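Local coordinates for protein neurotoxin (Clostridium botulinum, PDB 3N7L) that probably binds gangliosides on the neuronal surface, serving as the receptor-binding domain of a botulinum neurotoxin of the D/C mosaic type, at residues 339-342 with 343-347; 404-407 with 408-412; 223-226 with 227-230; 352-356 with 357-361. One frame throughout, in Å; residues are numbered along the deposited sequence.

Interaction 1: residues 339-342 with 343-347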
loop_
_atom_site.group_PDB
_atom_site.type_symbol
_atom_site.label_atom_id
_atom_site.label_comp_id
_atom_site.label_asym_id
_atom_site.label_seq_id
_atom_site.Cartn_x
_atom_site.Cartn_y
_atom_site.Cartn_z
ATOM N N MET A 339 -20.711 16.979 -20.700
ATOM C CA MET A 339 -20.814 15.539 -20.448
ATOM C C MET A 339 -20.911 14.655 -21.697
ATOM O O MET A 339 -20.294 13.586 -21.745
ATOM C CB MET A 339 -22.003 15.268 -19.523
ATOM C CG MET A 339 -21.979 13.903 -18.831
ATOM S SD MET A 339 -20.447 13.584 -17.890
ATOM C CE MET A 339 -20.468 14.950 -16.743
ATOM N N ASP A 340 -21.677 15.082 -22.700
ATOM C CA ASP A 340 -21.803 14.296 -23.928
ATOM C C ASP A 340 -20.425 14.060 -24.544
ATOM O O ASP A 340 -20.162 12.993 -25.094
ATOM C CB ASP A 340 -22.706 15.008 -24.948
ATOM C CG ASP A 340 -24.186 14.883 -24.611
ATOM O OD1 ASP A 340 -25.010 15.513 -25.308
ATOM O OD2 ASP A 340 -24.529 14.155 -23.652
ATOM N N GLU A 341 -19.545 15.054 -24.446
ATOM C CA GLU A 341 -18.198 14.924 -24.992
ATOM C C GLU A 341 -17.337 14.016 -24.113
ATOM O O GLU A 341 -16.515 13.247 -24.613
ATOM C CB GLU A 341 -17.539 16.300 -25.128
ATOM C CG GLU A 341 -18.254 17.229 -26.099
ATOM C CD GLU A 341 -18.489 16.582 -27.454
ATOM O OE1 GLU A 341 -17.497 16.203 -28.113
ATOM O OE2 GLU A 341 -19.666 16.446 -27.859
ATOM N N ILE A 342 -17.528 14.105 -22.801
ATOM C CA ILE A 342 -16.770 13.265 -21.879
ATOM C C ILE A 342 -17.081 11.783 -22.111
ATOM O O ILE A 342 -16.184 10.940 -22.111
ATOM C CB ILE A 342 -17.090 13.619 -20.409
ATOM C CG1 ILE A 342 -16.560 15.022 -20.089
ATOM C CG2 ILE A 342 -16.485 12.570 -19.473
ATOM C CD1 ILE A 342 -16.864 15.494 -18.677
ATOM N N ARG A 343 -18.354 11.474 -22.324
ATOM C CA ARG A 343 -18.772 10.093 -22.542
ATOM C C ARG A 343 -18.125 9.488 -23.785
ATOM O O ARG A 343 -17.870 8.283 -23.839
ATOM C CB ARG A 343 -20.298 10.023 -22.660
ATOM C CG ARG A 343 -21.024 10.552 -21.430
ATOM C CD ARG A 343 -22.529 10.592 -21.642
ATOM N NE ARG A 343 -23.135 9.280 -21.457
ATOM C CZ ARG A 343 -23.334 8.712 -20.270
ATOM N NH1 ARG A 343 -22.981 9.345 -19.159
ATOM N NH2 ARG A 343 -23.879 7.504 -20.193
ATOM N N LYS A 344 -17.841 10.327 -24.775
ATOM C CA LYS A 344 -17.236 9.845 -26.013
ATOM C C LYS A 344 -15.716 9.906 -26.059
ATOM O O LYS A 344 -15.079 9.055 -26.681
ATOM C CB LYS A 344 -17.791 10.621 -27.210
ATOM C CG LYS A 344 -19.288 10.446 -27.418
ATOM C CD LYS A 344 -19.781 11.211 -28.629
ATOM C CE LYS A 344 -19.592 12.707 -28.456
ATOM N NZ LYS A 344 -20.224 13.464 -29.574
ATOM N N TYR A 345 -15.124 10.902 -25.408
ATOM C CA TYR A 345 -13.676 11.041 -25.467
ATOM C C TYR A 345 -12.893 10.988 -24.162
ATOM O O TYR A 345 -11.663 11.003 -24.193
ATOM C CB TYR A 345 -13.331 12.340 -26.192
ATOM C CG TYR A 345 -14.070 12.500 -27.494
ATOM C CD1 TYR A 345 -13.958 11.542 -28.502
ATOM C CD2 TYR A 345 -14.903 13.596 -27.714
ATOM C CE1 TYR A 345 -14.659 11.668 -29.698
ATOM C CE2 TYR A 345 -15.611 13.735 -28.906
ATOM C CZ TYR A 345 -15.483 12.766 -29.893
ATOM O OH TYR A 345 -16.181 12.899 -31.070
ATOM N N GLY A 346 -13.580 10.919 -23.027
ATOM C CA GLY A 346 -12.860 10.897 -21.763
ATOM C C GLY A 346 -13.354 9.953 -20.684
ATOM O O GLY A 346 -13.086 10.172 -19.505
ATOM N N SER A 347 -14.052 8.893 -21.076
ATOM C CA SER A 347 -14.566 7.935 -20.102
ATOM C C SER A 347 -13.713 6.675 -20.069
ATOM O O SER A 347 -13.313 6.156 -21.115
ATOM C CB SER A 347 -16.018 7.590 -20.430
ATOM O OG SER A 347 -16.812 8.763 -20.407
#
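Ile342 O is gripped by two donors where the short helix 339-345 ends. Gly346 N and Ser347 OG each come within 2.8 Å of Ile342 O, from opposite faces of its carbonyl plane. The amide is tilted from that plane. The hydroxyl stands well above it, 46° out, so it does not use a lone pair direction. Ser347 OG sits beside its own backbone N (chi1 -59°), which turns it back toward the helix end. Ile342, Gly346 and Ser347 are all buried, and this is the tight part of the contact. Ile342 CG2 lies beside Ser347 OG, 3.9 Å away. Ordinary helical bonds precede it, Arg343 N to Met339 O at 2.9 Å and Tyr345 N to Glu341 O at 2.8 Å. Arg343 CG also comes within 3.1 Å of Met339 O.

The outer side is looser. Glu341 bends at its CB-CG bond and runs alongside Tyr345, both pointing the same way. Its OE1 meets the ring edge in plane, 3.2 Å from Tyr345 CE2, with carboxylate and ring planes 48° apart. The other oxygen, Glu341 OE2, forms a weak salt bridge to Lys344 NZ at 3.5 Å. Lys344 CB lies over the centre of one Tyr345 face. Asp340 and Met339 are exposed.

This helix belongs to the beta-trefoil half of the receptor-binding domain and joins strand 329-335 to strand 348-354. Its inner side is covered by strands 302-308 and 313-318. Ile342 touches Tyr304 and Ser315, Tyr345 touches Met318, and the backbone of Ser347 bonds to that of Ser366.

Interaction 2: residues 404-407 with 408-412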
loop_
_atom_site.group_PDB
_atom_site.type_symbol
_atom_site.label_atom_id
_atom_site.label_comp_id
_atom_site.label_asym_id
_atom_site.label_seq_id
_atom_site.Cartn_x
_atom_site.Cartn_y
_atom_site.Cartn_z
ATOM N N GLU A 404 -6.900 0.330 -30.963
ATOM C CA GLU A 404 -7.328 -1.046 -31.186
ATOM C C GLU A 404 -6.372 -2.179 -30.841
ATOM O O GLU A 404 -6.783 -3.198 -30.286
ATOM C CB GLU A 404 -7.768 -1.199 -32.638
ATOM C CG GLU A 404 -8.431 -2.516 -32.944
ATOM C CD GLU A 404 -8.716 -2.666 -34.417
ATOM O OE1 GLU A 404 -9.265 -1.710 -35.009
ATOM O OE2 GLU A 404 -8.396 -3.736 -34.982
ATOM N N HIS A 405 -5.101 -2.015 -31.173
ATOM C CA HIS A 405 -4.135 -3.066 -30.915
ATOM C C HIS A 405 -3.210 -2.734 -29.755
ATOM O O HIS A 405 -2.266 -1.961 -29.905
ATOM C CB HIS A 405 -3.330 -3.335 -32.189
ATOM C CG HIS A 405 -4.186 -3.584 -33.393
ATOM N ND1 HIS A 405 -4.726 -2.562 -34.146
ATOM C CD2 HIS A 405 -4.646 -4.734 -33.938
ATOM C CE1 HIS A 405 -5.482 -3.072 -35.101
ATOM N NE2 HIS A 405 -5.452 -4.388 -34.997
ATOM N N TYR A 406 -3.483 -3.335 -28.598
ATOM C CA TYR A 406 -2.681 -3.088 -27.403
ATOM C C TYR A 406 -2.453 -4.331 -26.540
ATOM O O TYR A 406 -2.290 -4.228 -25.325
ATOM C CB TYR A 406 -3.338 -1.985 -26.567
ATOM C CG TYR A 406 -4.760 -2.283 -26.134
ATOM C CD1 TYR A 406 -5.021 -3.014 -24.976
ATOM C CD2 TYR A 406 -5.846 -1.833 -26.886
ATOM C CE1 TYR A 406 -6.328 -3.290 -24.573
ATOM C CE2 TYR A 406 -7.158 -2.104 -26.493
ATOM C CZ TYR A 406 -7.390 -2.832 -25.336
ATOM O OH TYR A 406 -8.678 -3.098 -24.939
ATOM N N ALA A 407 -2.430 -5.503 -27.165
ATOM C CA ALA A 407 -2.218 -6.742 -26.427
ATOM C C ALA A 407 -0.864 -6.730 -25.714
ATOM O O ALA A 407 -0.755 -7.161 -24.567
ATOM C CB ALA A 407 -2.312 -7.941 -27.371
ATOM N N SER A 408 0.164 -6.224 -26.389
ATOM C CA SER A 408 1.495 -6.163 -25.795
ATOM C C SER A 408 1.564 -5.202 -24.614
ATOM O O SER A 408 2.291 -5.449 -23.653
ATOM C CB SER A 408 2.528 -5.752 -26.842
ATOM O OG SER A 408 2.621 -6.725 -27.868
ATOM N N LEU A 409 0.811 -4.108 -24.686
ATOM C CA LEU A 409 0.794 -3.114 -23.612
ATOM C C LEU A 409 0.068 -3.630 -22.381
ATOM O O LEU A 409 0.291 -3.162 -21.263
ATOM C CB LEU A 409 0.112 -1.829 -24.090
ATOM C CG LEU A 409 0.964 -0.841 -24.880
ATOM C CD1 LEU A 409 0.092 0.298 -25.357
ATOM C CD2 LEU A 409 2.085 -0.310 -23.997
ATOM N N LEU A 410 -0.808 -4.598 -22.603
ATOM C CA LEU A 410 -1.596 -5.190 -21.538
ATOM C C LEU A 410 -0.719 -5.676 -20.384
ATOM O O LEU A 410 -1.168 -5.761 -19.240
ATOM C CB LEU A 410 -2.405 -6.352 -22.106
ATOM C CG LEU A 410 -3.718 -6.730 -21.428
ATOM C CD1 LEU A 410 -4.681 -5.546 -21.459
ATOM C CD2 LEU A 410 -4.323 -7.923 -22.155
ATOM N N GLU A 411 0.537 -5.981 -20.687
ATOM C CA GLU A 411 1.469 -6.483 -19.680
ATOM C C GLU A 411 2.552 -5.489 -19.289
ATOM O O GLU A 411 3.415 -5.796 -18.469
ATOM C CB GLU A 411 2.136 -7.763 -20.189
ATOM C CG GLU A 411 1.206 -8.952 -20.296
ATOM C CD GLU A 411 0.576 -9.300 -18.965
ATOM O OE1 GLU A 411 -0.340 -8.570 -18.531
ATOM O OE2 GLU A 411 1.008 -10.295 -18.344
ATOM N N SER A 412 2.506 -4.299 -19.873
ATOM C CA SER A 412 3.505 -3.285 -19.585
ATOM C C SER A 412 3.211 -2.465 -18.329
ATOM O O SER A 412 2.069 -2.093 -18.069
ATOM C CB SER A 412 3.638 -2.351 -20.782
ATOM O OG SER A 412 4.616 -1.360 -20.533
#
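The ring of Tyr406 meets Leu410 at its edge, near the ring plane, with Tyr406 CE1 4.2 Å from Leu410 CD1. The two side chains cross at a slant. The tyrosine CG stands between its backbone N and carbonyl carbon (chi1 58°), and this rotation sets the ring out from the turn, with one edge beside Leu410. Phe364, Arg373 and Ile376 of the neighbouring strands also touch this tyrosine.

At the base of the side chain, Tyr406 CB packs on Leu409 CB at 4.2 Å. The backbone then turns through residues 408-410. Leu410 N is shared between two acceptors, Tyr406 O at 3.1 Å and Ala407 O at 3.2 Å. Both bonds are weak and bent, with an angle of 133° at each hydrogen. A firmer link closes the turn further on, from Ser412 N to Leu409 O at 2.9 Å.

The segment lies in the loop between strands 394-402 and 417-421. Leu409 and Leu410 reach strands 373-384 and 359-366. The chemistry is thus mainly apolar at the side chains. Two weak bonds share Leu410 N, so the turn has helical backbone angles without regular helical bonding, and the apolar contacts of Tyr406 with Leu409 and Leu410 accompany it.

Interaction 3: residues 223-226 with 227-230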
loop_
_atom_site.group_PDB
_atom_site.type_symbol
_atom_site.label_atom_id
_atom_site.label_comp_id
_atom_site.label_asym_id
_atom_site.label_seq_id
_atom_site.Cartn_x
_atom_site.Cartn_y
_atom_site.Cartn_z
ATOM N N LEU A 223 -4.342 -16.670 2.775
ATOM C CA LEU A 223 -4.672 -15.798 3.896
ATOM C C LEU A 223 -4.603 -14.353 3.405
ATOM O O LEU A 223 -5.532 -13.571 3.599
ATOM C CB LEU A 223 -3.674 -15.998 5.037
ATOM C CG LEU A 223 -3.916 -15.184 6.308
ATOM C CD1 LEU A 223 -5.292 -15.508 6.871
ATOM C CD2 LEU A 223 -2.829 -15.501 7.332
ATOM N N PHE A 224 -3.486 -14.024 2.769
ATOM C CA PHE A 224 -3.236 -12.697 2.213
ATOM C C PHE A 224 -4.448 -12.196 1.414
ATOM O O PHE A 224 -4.997 -11.127 1.682
ATOM C CB PHE A 224 -2.001 -12.775 1.304
ATOM C CG PHE A 224 -1.644 -11.485 0.625
ATOM C CD1 PHE A 224 -1.240 -11.484 -0.706
ATOM C CD2 PHE A 224 -1.653 -10.279 1.323
ATOM C CE1 PHE A 224 -0.845 -10.302 -1.335
ATOM C CE2 PHE A 224 -1.260 -9.092 0.705
ATOM C CZ PHE A 224 -0.854 -9.102 -0.625
ATOM N N ASN A 225 -4.865 -12.985 0.436
ATOM C CA ASN A 225 -5.987 -12.614 -0.408
ATOM C C ASN A 225 -7.343 -12.556 0.297
ATOM O O ASN A 225 -8.143 -11.661 0.030
ATOM C CB ASN A 225 -6.046 -13.563 -1.603
ATOM C CG ASN A 225 -4.876 -13.369 -2.550
ATOM O OD1 ASN A 225 -4.402 -14.319 -3.180
ATOM N ND2 ASN A 225 -4.407 -12.125 -2.664
ATOM N N SER A 226 -7.595 -13.488 1.208
ATOM C CA SER A 226 -8.872 -13.530 1.919
ATOM C C SER A 226 -9.129 -12.314 2.808
ATOM O O SER A 226 -10.272 -12.046 3.186
ATOM C CB SER A 226 -8.961 -14.798 2.774
ATOM O OG SER A 226 -8.129 -14.702 3.921
ATOM N N LEU A 227 -8.070 -11.589 3.156
ATOM C CA LEU A 227 -8.205 -10.404 4.004
ATOM C C LEU A 227 -8.381 -9.132 3.174
ATOM O O LEU A 227 -8.368 -8.023 3.705
ATOM C CB LEU A 227 -6.974 -10.264 4.914
ATOM C CG LEU A 227 -6.955 -11.031 6.246
ATOM C CD1 LEU A 227 -7.413 -12.465 6.032
ATOM C CD2 LEU A 227 -5.545 -10.996 6.836
ATOM N N GLN A 228 -8.555 -9.292 1.871
ATOM C CA GLN A 228 -8.716 -8.142 0.991
ATOM C C GLN A 228 -9.983 -8.200 0.159
ATOM O O GLN A 228 -10.554 -9.271 -0.046
ATOM C CB GLN A 228 -7.540 -8.056 0.018
ATOM C CG GLN A 228 -6.219 -7.669 0.625
ATOM C CD GLN A 228 -5.105 -7.703 -0.399
ATOM O OE1 GLN A 228 -4.580 -8.768 -0.730
ATOM N NE2 GLN A 228 -4.748 -6.535 -0.924
ATOM N N TYR A 229 -10.421 -7.029 -0.299
ATOM C CA TYR A 229 -11.561 -6.928 -1.199
ATOM C C TYR A 229 -10.833 -6.611 -2.492
ATOM O O TYR A 229 -10.597 -5.451 -2.819
ATOM C CB TYR A 229 -12.487 -5.777 -0.808
ATOM C CG TYR A 229 -13.318 -6.060 0.418
ATOM C CD1 TYR A 229 -12.886 -5.662 1.682
ATOM C CD2 TYR A 229 -14.540 -6.730 0.317
ATOM C CE1 TYR A 229 -13.648 -5.920 2.816
ATOM C CE2 TYR A 229 -15.315 -6.996 1.448
ATOM C CZ TYR A 229 -14.861 -6.586 2.696
ATOM O OH TYR A 229 -15.619 -6.827 3.825
ATOM N N THR A 230 -10.454 -7.660 -3.211
ATOM C CA THR A 230 -9.685 -7.507 -4.437
ATOM C C THR A 230 -10.280 -6.684 -5.575
ATOM O O THR A 230 -9.550 -6.318 -6.494
ATOM C CB THR A 230 -9.257 -8.879 -4.984
ATOM O OG1 THR A 230 -10.418 -9.646 -5.323
ATOM C CG2 THR A 230 -8.451 -9.632 -3.932
#
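Backbone bonds link Leu223, Phe224 and Asn225 to the residues that follow them at the C-terminal end of helix 217-226. Leu227 N is divided between Leu223 O at 3.3 Å and Phe224 O at 3.4 Å, both weak. Gln228 N gives a better bond to Asn225 O at 3.0 Å, with 154° at the hydrogen.

One side-chain bond adds to these. Ser226 OG lies 2.9 Å from Leu223 O, the acceptor one turn back. Its chi1 of 74° tucks the hydroxyl between N and the carbonyl carbon, over the preceding turn. The same Ser226 OG makes a close contact with Leu227 CD1 at 3.2 Å.

Apolar contact comes from Leu223 and Leu227, whose CD1 atoms meet at 3.8 Å as the chains cross. The leucines touch strands 72-82, 143-150 and 202-211 of the lectin-like half. Phe144 touches both, and Trp78 covers Leu227 as well.

An amide-on-ring contact forms a further group. Gln228 stretches back so that its amide end lies over one face of the Phe224 ring, with amide and ring planes 34° apart. Phe144 meets that ring too.

Leu223 O accepts from Ser226 OG and, weakly, from Leu227 N, so it keeps hydrogen-bond partners as the helix gives way to loop.

Interaction 4: residues 352-356 with 357-361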
loop_
_atom_site.group_PDB
_atom_site.type_symbol
_atom_site.label_atom_id
_atom_site.label_comp_id
_atom_site.label_asym_id
_atom_site.label_seq_id
_atom_site.Cartn_x
_atom_site.Cartn_y
_atom_site.Cartn_z
ATOM N N PRO A 352 -8.282 -2.885 -11.068
ATOM C CA PRO A 352 -7.187 -2.845 -10.092
ATOM C C PRO A 352 -5.970 -3.620 -10.594
ATOM O O PRO A 352 -6.106 -4.604 -11.318
ATOM C CB PRO A 352 -7.813 -3.460 -8.840
ATOM C CG PRO A 352 -8.837 -4.415 -9.408
ATOM C CD PRO A 352 -9.454 -3.599 -10.526
ATOM N N CYS A 353 -4.780 -3.168 -10.219
ATOM C CA CYS A 353 -3.555 -3.832 -10.644
ATOM C C CYS A 353 -2.513 -3.723 -9.541
ATOM O O CYS A 353 -1.722 -2.783 -9.509
ATOM C CB CYS A 353 -3.034 -3.188 -11.932
ATOM S SG CYS A 353 -1.583 -3.994 -12.623
ATOM N N ASN A 354 -2.520 -4.690 -8.634
ATOM C CA ASN A 354 -1.587 -4.683 -7.518
ATOM C C ASN A 354 -0.412 -5.626 -7.726
ATOM O O ASN A 354 -0.563 -6.722 -8.260
ATOM C CB ASN A 354 -2.318 -5.067 -6.234
ATOM C CG ASN A 354 -3.502 -4.172 -5.952
ATOM O OD1 ASN A 354 -4.502 -4.615 -5.386
ATOM N ND2 ASN A 354 -3.396 -2.908 -6.330
ATOM N N THR A 355 0.763 -5.181 -7.307
ATOM C CA THR A 355 1.967 -5.990 -7.414
ATOM C C THR A 355 2.689 -5.873 -6.078
ATOM O O THR A 355 2.275 -5.107 -5.209
ATOM C CB THR A 355 2.896 -5.487 -8.537
ATOM O OG1 THR A 355 3.391 -4.181 -8.209
ATOM C CG2 THR A 355 2.138 -5.419 -9.861
ATOM N N PHE A 356 3.756 -6.637 -5.905
ATOM C CA PHE A 356 4.508 -6.572 -4.669
ATOM C C PHE A 356 4.907 -5.125 -4.381
ATOM O O PHE A 356 4.792 -4.656 -3.248
ATOM C CB PHE A 356 5.779 -7.419 -4.771
ATOM C CG PHE A 356 6.703 -7.263 -3.595
ATOM C CD1 PHE A 356 6.490 -7.987 -2.426
ATOM C CD2 PHE A 356 7.757 -6.354 -3.639
ATOM C CE1 PHE A 356 7.315 -7.803 -1.311
ATOM C CE2 PHE A 356 8.586 -6.161 -2.534
ATOM C CZ PHE A 356 8.366 -6.886 -1.366
ATOM N N ASP A 357 5.362 -4.426 -5.417
ATOM C CA ASP A 357 5.833 -3.052 -5.277
ATOM C C ASP A 357 4.813 -1.931 -5.156
ATOM O O ASP A 357 5.151 -0.857 -4.651
ATOM C CB ASP A 357 6.774 -2.692 -6.433
ATOM C CG ASP A 357 8.096 -3.436 -6.375
ATOM O OD1 ASP A 357 8.674 -3.563 -5.272
ATOM O OD2 ASP A 357 8.567 -3.876 -7.444
ATOM N N TYR A 358 3.579 -2.144 -5.604
ATOM C CA TYR A 358 2.611 -1.054 -5.526
ATOM C C TYR A 358 1.155 -1.415 -5.763
ATOM O O TYR A 358 0.836 -2.466 -6.323
ATOM C CB TYR A 358 2.989 0.029 -6.543
ATOM C CG TYR A 358 3.215 -0.529 -7.933
ATOM C CD1 TYR A 358 4.508 -0.743 -8.420
ATOM C CD2 TYR A 358 2.136 -0.906 -8.740
ATOM C CE1 TYR A 358 4.720 -1.322 -9.673
ATOM C CE2 TYR A 358 2.333 -1.486 -9.994
ATOM C CZ TYR A 358 3.627 -1.692 -10.453
ATOM O OH TYR A 358 3.829 -2.267 -11.684
ATOM N N TYR A 359 0.289 -0.503 -5.329
ATOM C CA TYR A 359 -1.156 -0.598 -5.514
ATOM C C TYR A 359 -1.394 0.289 -6.732
ATOM O O TYR A 359 -1.122 1.494 -6.688
ATOM C CB TYR A 359 -1.898 0.002 -4.316
ATOM C CG TYR A 359 -1.696 -0.761 -3.034
ATOM C CD1 TYR A 359 -2.377 -1.952 -2.801
ATOM C CD2 TYR A 359 -0.808 -0.301 -2.057
ATOM C CE1 TYR A 359 -2.183 -2.673 -1.625
ATOM C CE2 TYR A 359 -0.606 -1.017 -0.877
ATOM C CZ TYR A 359 -1.298 -2.202 -0.671
ATOM O OH TYR A 359 -1.110 -2.923 0.485
ATOM N N ALA A 360 -1.890 -0.291 -7.819
ATOM C CA ALA A 360 -2.121 0.498 -9.021
ATOM C C ALA A 360 -3.386 0.090 -9.753
ATOM O O ALA A 360 -4.236 -0.624 -9.215
ATOM C CB ALA A 360 -0.915 0.390 -9.956
ATOM N N SER A 361 -3.505 0.555 -10.988
ATOM C CA SER A 361 -4.666 0.246 -11.788
ATOM C C SER A 361 -4.371 0.424 -13.256
ATOM O O SER A 361 -3.382 1.048 -13.642
ATOM C CB SER A 361 -5.822 1.172 -11.401
ATOM O OG SER A 361 -5.493 2.524 -11.702
#
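Pro352 faces Ser361 across an antiparallel, non-hydrogen-bonded pair, and their side chains diverge. Next, Cys353 N donates to Ala360 O at 2.8 Å. The return bond, Ala360 N to Cys353 O, is weak, and Ala360 CB closes on Cys353 O at 3.3 Å. Asn354 follows, its amide set beside Tyr359 with amide and ring planes 78° apart. Its CA makes a CA-H...O contact to Tyr358 O at 3.5 Å.

Thr355 carries the turn. Its N gives a nearly straight bond to Tyr358 O at 2.9 Å, with 174° at the hydrogen. Tyr358 N answers at 3.3 Å from Thr355 O, and adds a weak bond to Thr355 OG1. That hydroxyl stands 3.2 Å above the Tyr358 ring plane, over its centre. Tyr358 folds its ring there with CG between N and carbonyl carbon (chi1 51°). Phe356 ends the segment at the tip, with Asp357 OD1 near the plane of its ring at one edge.

These two strands form a hairpin of the beta-trefoil half. Its tip reaches the lectin-like half: Asp357 OD2 forms a salt bridge with Lys134, Tyr359 OH bonds to Trp142 O, and Phe356 packs on Ile164. The polar turn thus combines internal backbone bonds with charge and apolar contacts across the two halves.

Overall arrangement
From the N terminus, interaction 3 comes first, where helix 217-226 of the lectin-like half passes into the loop toward the beta-trefoil. Interaction 1 follows at the end of helix 339-345, which is followed, after two residues, by strand 348-354. That strand runs into interaction 4, the hairpin turn. Interaction 2 comes last, in the loop before strand 417-421. All four are local turns in series; none nests or crosses. Interactions 3 and 4 touch, Thr230 O lying 3.6 Å from Pro352 CG, so they meet near the junction of the two halves. Interactions 2 and 4 have centres about 17 Å apart. Interaction 1 lies farther out, its centre about 34 Å from that of interaction 3.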